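Local coordinates for protein BAT-2 beta-lactamase (Bacillus atrophaeus, PDB 6W5G) that probably hydrolyses the beta-lactam ring of penicillin-type antibiotics, as a class D serine beta-lactamase from a Gram-positive bacterium, at residues Ser171-Glu174 with Glu175-Phe178; Met194-Val197 with Lys198-Ile202. All blocks are in the same frame, centred on the assembly; numbering follows the deposited sequence.

Overall arrangement
After the strand pair 48-54 and 59-63 and the helices 81-88, 117-122, 126-136 and 138-147, the chain reaches contact 1, which opens helix 172-184 with a cap and its first two turns. A short connection then leads into helix 191-200, whose last turns form contact 2. Both are local contacts within continuous backbone, so neither closes a long loop; they run in series and neither nest nor cross. The centres of contact 1 and contact 2 lie about 18 Å apart and they do not touch. Contact 1 sets its helix against the central strands, whereas contact 2 packs on helices 81-88 and 117-122, and from it the chain leads into edge strand 202-205.

Contact 1 (Ser171-Glu174 with Glu175-Phe178); sequences SPLE and EKDF
The capped N-terminal two turns of helix 172-184 form this local contact, Ser171-Glu174 gripping Glu175-Phe178 at the start of a helix laid against the central antiparallel sheet of the penicillin-binding-protein-like fold. Four successive i to i+4 backbone bonds join the halves, beginning with Glu175 N to Ser171 O (2.8 Å) and ending with Phe178 N to Glu174 O (2.9 Å). Ser171 and Glu174 make a reciprocal capping box: Glu174 N donates to Ser171 OG at 3.0 Å, and Ser171 N donates to Glu174 OE1 at 2.9 Å, nearly straight at 168° and on the anti side of the carboxylate. With CG beside its own backbone N (chi1 -72°) and the chain extended beyond it, Glu174 reaches back to the cap; its OE2 meets Arg71 in a salt bridge, which helps fix the carboxylate's rotation. Leu173 and Lys176 run side by side, CD2 of Leu173 4.1 Å from CE of Lys176. The lysine bends at chi2 (-93°) and chi3, bringing NZ to the syn side of Asp177 OD1 in a 2.8 Å salt bridge. Glu175 OE2 is hydrogen-bonded to Thr77 OG1. Pro172 packs on strands 48-54, 225-233 and 236-244, Lys176 touches Ile51 and Val241 of the same sheet, and the Phe178 ring meets Tyr150 edge-to-face.

Contact 2 (Met194-Val197 with Lys198-Ile202); sequences MKTV and KRMMI. With EDO (1,2-ethanediol), chain G; EDO (1,2-ethanediol), chain D.
Over one face of the Arg199 guanidinium lies Thr196 CA, 3.7 Å above the plane and displaced from the middle of the group, while O1 of a 1,2-ethanediol, probably a crystallisation additive, sits at the edge and accepts from Arg199 NH2 at 3.0 Å. This is the C-terminal end of helix 191-200 in the penicillin-binding-protein-like fold, where the helical region passes into edge strand 202-205. Bending at chi3 (58°) turns the arginine back along the preceding turn, and NH2 also forms a salt bridge with Glu95. Beside it, Thr196 OG1 bonds to Pro192 O. Three i to i+4 backbone bonds hold the turns: Lys198 N to Met194 O, Arg199 N to Lys195 O and Met200 N to Thr196 O, each 2.9 Å. The next, Met201 N to Val197 O, is weak at 3.2 Å and 126°, and Met201 N also donates to Lys198 O. Lys198 lays its aliphatic chain over Met194 O, its CE 3.4 Å from that oxygen. Both Lys198 and Lys195 pair with Glu185, whose shared carboxylate probably offsets their like charges. Buried Val197 packs on Ala83, Leu84 and Leu87 of helix 81-88; Met200, partly exposed, rests on Leu117 and Met121 of helix 117-122. Lys198 NZ also donates to Leu182 O and, at 3.0 Å, to O2 of a second 1,2-ethanediol.

Contact 1 (Ser171-Glu174 with Glu175-Phe178)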
loop_
_atom_site.group_PDB
_atom_site.type_symbol
_atom_site.label_atom_id
_atom_site.label_comp_id
_atom_site.label_asym_id
_atom_site.label_seq_id
_atom_site.Cartn_x
_atom_site.Cartn_y
_atom_site.Cartn_z
ATOM N N SER A 171 -4.616 4.219 -10.341
ATOM C CA SER A 171 -5.887 4.613 -9.748
ATOM C C SER A 171 -6.156 3.816 -8.477
ATOM O O SER A 171 -5.578 2.741 -8.264
ATOM C CB SER A 171 -7.039 4.401 -10.732
ATOM O OG SER A 171 -7.328 3.033 -10.897
ATOM N N PRO A 172 -7.013 4.339 -7.593
ATOM C CA PRO A 172 -7.437 3.532 -6.440
ATOM C C PRO A 172 -7.977 2.158 -6.820
ATOM O O PRO A 172 -7.662 1.176 -6.134
ATOM C CB PRO A 172 -8.472 4.436 -5.755
ATOM C CG PRO A 172 -7.968 5.826 -6.051
ATOM C CD PRO A 172 -7.437 5.747 -7.463
ATOM N N LEU A 173 -8.764 2.054 -7.901
ATOM C CA LEU A 173 -9.255 0.742 -8.322
ATOM C C LEU A 173 -8.114 -0.154 -8.786
ATOM O O LEU A 173 -8.111 -1.359 -8.498
ATOM C CB LEU A 173 -10.315 0.887 -9.415
ATOM C CG LEU A 173 -11.699 1.307 -8.910
ATOM C CD1 LEU A 173 -12.563 1.834 -10.044
ATOM C CD2 LEU A 173 -12.397 0.136 -8.211
ATOM N N GLU A 174 -7.135 0.412 -9.497
ATOM C CA GLU A 174 -5.970 -0.366 -9.904
ATOM C C GLU A 174 -5.144 -0.813 -8.698
ATOM O O GLU A 174 -4.594 -1.924 -8.697
ATOM C CB GLU A 174 -5.120 0.444 -10.883
ATOM C CG GLU A 174 -5.759 0.593 -12.251
ATOM C CD GLU A 174 -5.030 1.565 -13.173
ATOM O OE1 GLU A 174 -4.436 2.559 -12.705
ATOM O OE2 GLU A 174 -5.070 1.341 -14.398
ATOM N N GLU A 175 -5.033 0.037 -7.665
ATOM C CA GLU A 175 -4.381 -0.391 -6.428
ATOM C C GLU A 175 -5.140 -1.545 -5.782
ATOM O O GLU A 175 -4.529 -2.508 -5.299
ATOM C CB GLU A 175 -4.248 0.782 -5.450
ATOM C CG GLU A 175 -3.189 1.815 -5.859
ATOM C CD GLU A 175 -1.998 1.890 -4.908
ATOM O OE1 GLU A 175 -1.742 0.911 -4.161
ATOM O OE2 GLU A 175 -1.296 2.937 -4.941
ATOM N N LYS A 176 -6.477 -1.478 -5.788
ATOM C CA LYS A 176 -7.266 -2.575 -5.234
ATOM C C LYS A 176 -6.990 -3.864 -5.989
ATOM O O LYS A 176 -6.819 -4.925 -5.376
ATOM C CB LYS A 176 -8.757 -2.230 -5.282
ATOM C CG LYS A 176 -9.684 -3.327 -4.753
ATOM C CD LYS A 176 -10.185 -4.249 -5.868
ATOM C CE LYS A 176 -11.048 -3.516 -6.864
ATOM N NZ LYS A 176 -11.540 -4.436 -7.942
ATOM N N ASP A 177 -6.946 -3.790 -7.325
ATOM C CA ASP A 177 -6.663 -4.979 -8.121
ATOM C C ASP A 177 -5.282 -5.531 -7.811
ATOM O O ASP A 177 -5.108 -6.749 -7.690
ATOM C CB ASP A 177 -6.773 -4.666 -9.615
ATOM C CG ASP A 177 -8.202 -4.439 -10.060
ATOM O OD1 ASP A 177 -9.137 -4.904 -9.369
ATOM O OD2 ASP A 177 -8.386 -3.803 -11.114
ATOM N N PHE A 178 -4.282 -4.652 -7.681
ATOM C CA PHE A 178 -2.940 -5.122 -7.356
ATOM C C PHE A 178 -2.911 -5.810 -5.992
ATOM O O PHE A 178 -2.349 -6.903 -5.847
ATOM C CB PHE A 178 -1.940 -3.967 -7.404
ATOM C CG PHE A 178 -0.627 -4.304 -6.773
ATOM C CD1 PHE A 178 0.272 -5.155 -7.412
ATOM C CD2 PHE A 178 -0.311 -3.818 -5.514
ATOM C CE1 PHE A 178 1.471 -5.501 -6.802
ATOM C CE2 PHE A 178 0.879 -4.153 -4.903
ATOM C CZ PHE A 178 1.774 -4.991 -5.545
#

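Contact 2 (Met194-Val197 with Lys198-Ile202)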
loop_
_atom_site.group_PDB
_atom_site.type_symbol
_atom_site.label_atom_id
_atom_site.label_comp_id
_atom_site.label_asym_id
_atom_site.label_seq_id
_atom_site.Cartn_x
_atom_site.Cartn_y
_atom_site.Cartn_z
ATOM N N MET A 194 5.875 -13.380 -1.722
ATOM C CA MET A 194 4.587 -12.747 -1.464
ATOM C C MET A 194 4.158 -12.925 -0.013
ATOM O O MET A 194 3.622 -11.993 0.592
ATOM C CB MET A 194 3.537 -13.281 -2.433
ATOM C CG MET A 194 3.783 -12.771 -3.841
ATOM S SD MET A 194 2.571 -13.272 -5.078
ATOM C CE MET A 194 2.970 -15.004 -5.317
ATOM N N LYS A 195 4.399 -14.107 0.570
ATOM C CA LYS A 195 4.108 -14.289 1.989
ATOM C C LYS A 195 4.916 -13.316 2.844
ATOM O O LYS A 195 4.381 -12.721 3.787
ATOM C CB LYS A 195 4.380 -15.734 2.417
ATOM C CG LYS A 195 3.452 -16.783 1.799
ATOM C CD LYS A 195 1.995 -16.604 2.233
ATOM C CE LYS A 195 1.160 -17.877 2.022
ATOM N NZ LYS A 195 1.074 -18.306 0.587
ATOM N N THR A 196 6.206 -13.136 2.526
ATOM C CA THR A 196 7.062 -12.243 3.306
ATOM C C THR A 196 6.566 -10.804 3.241
ATOM O O THR A 196 6.481 -10.115 4.268
ATOM C CB THR A 196 8.501 -12.333 2.793
ATOM O OG1 THR A 196 9.010 -13.647 3.037
ATOM C CG2 THR A 196 9.398 -11.302 3.491
ATOM N N VAL A 197 6.247 -10.323 2.037
ATOM C CA VAL A 197 5.820 -8.936 1.897
ATOM C C VAL A 197 4.471 -8.726 2.570
ATOM O O VAL A 197 4.244 -7.704 3.225
ATOM C CB VAL A 197 5.821 -8.506 0.416
ATOM C CG1 VAL A 197 5.180 -7.119 0.263
ATOM C CG2 VAL A 197 7.261 -8.496 -0.126
ATOM N N LYS A 198 3.553 -9.687 2.428
ATOM C CA LYS A 198 2.293 -9.557 3.152
ATOM C C LYS A 198 2.524 -9.488 4.661
ATOM O O LYS A 198 1.922 -8.655 5.347
ATOM C CB LYS A 198 1.316 -10.663 2.746
ATOM C CG LYS A 198 0.721 -10.401 1.347
ATOM C CD LYS A 198 -0.343 -11.418 0.947
ATOM C CE LYS A 198 0.286 -12.712 0.445
ATOM N NZ LYS A 198 -0.761 -13.691 0.029
ATOM N N ARG A 199 3.421 -10.326 5.193
ATOM C CA ARG A 199 3.725 -10.266 6.623
ATOM C C ARG A 199 4.296 -8.903 7.009
ATOM O O ARG A 199 3.988 -8.371 8.090
ATOM C CB ARG A 199 4.711 -11.378 6.982
ATOM C CG ARG A 199 4.686 -11.818 8.416
ATOM C CD ARG A 199 5.305 -13.219 8.501
ATOM N NE ARG A 199 6.677 -13.249 7.985
ATOM C CZ ARG A 199 7.093 -14.040 6.998
ATOM N NH1 ARG A 199 6.240 -14.869 6.408
ATOM N NH2 ARG A 199 8.361 -14.000 6.595
ATOM N N MET A 200 5.134 -8.323 6.137
ATOM C CA MET A 200 5.686 -6.996 6.405
ATOM C C MET A 200 4.609 -5.924 6.473
ATOM O O MET A 200 4.841 -4.869 7.077
ATOM C CB MET A 200 6.682 -6.597 5.315
ATOM C CG MET A 200 8.036 -7.284 5.434
ATOM S SD MET A 200 8.995 -7.182 3.915
ATOM C CE MET A 200 8.665 -5.522 3.327
ATOM N N MET A 201 3.441 -6.169 5.875
ATOM C CA MET A 201 2.348 -5.208 5.869
ATOM C C MET A 201 1.478 -5.278 7.117
ATOM O O MET A 201 0.559 -4.468 7.249
ATOM C CB MET A 201 1.450 -5.428 4.645
ATOM C CG MET A 201 2.136 -5.154 3.321
ATOM S SD MET A 201 1.140 -5.659 1.905
ATOM C CE MET A 201 -0.229 -4.517 2.044
ATOM N N ILE A 202 1.731 -6.213 8.034
ATOM C CA ILE A 202 0.839 -6.355 9.183
ATOM C C ILE A 202 0.880 -5.083 10.016
ATOM O O ILE A 202 1.948 -4.648 10.463
ATOM C CB ILE A 202 1.194 -7.592 10.014
ATOM C CG1 ILE A 202 0.824 -8.861 9.246
ATOM C CG2 ILE A 202 0.458 -7.552 11.354
ATOM C CD1 ILE A 202 1.384 -10.129 9.848
HETATM C C1 EDO G . -1.628 -13.868 4.271
HETATM O O1 EDO G . -0.447 -13.961 3.458
HETATM C C2 EDO G . -2.761 -14.606 3.573
HETATM O O2 EDO G . -2.716 -14.282 2.177
HETATM C C1 EDO D . 9.759 -17.390 6.533
HETATM O O1 EDO D . 9.225 -16.592 5.471
HETATM C C2 EDO D . 11.031 -18.070 6.046
HETATM O O2 EDO D . 11.875 -17.095 5.426
#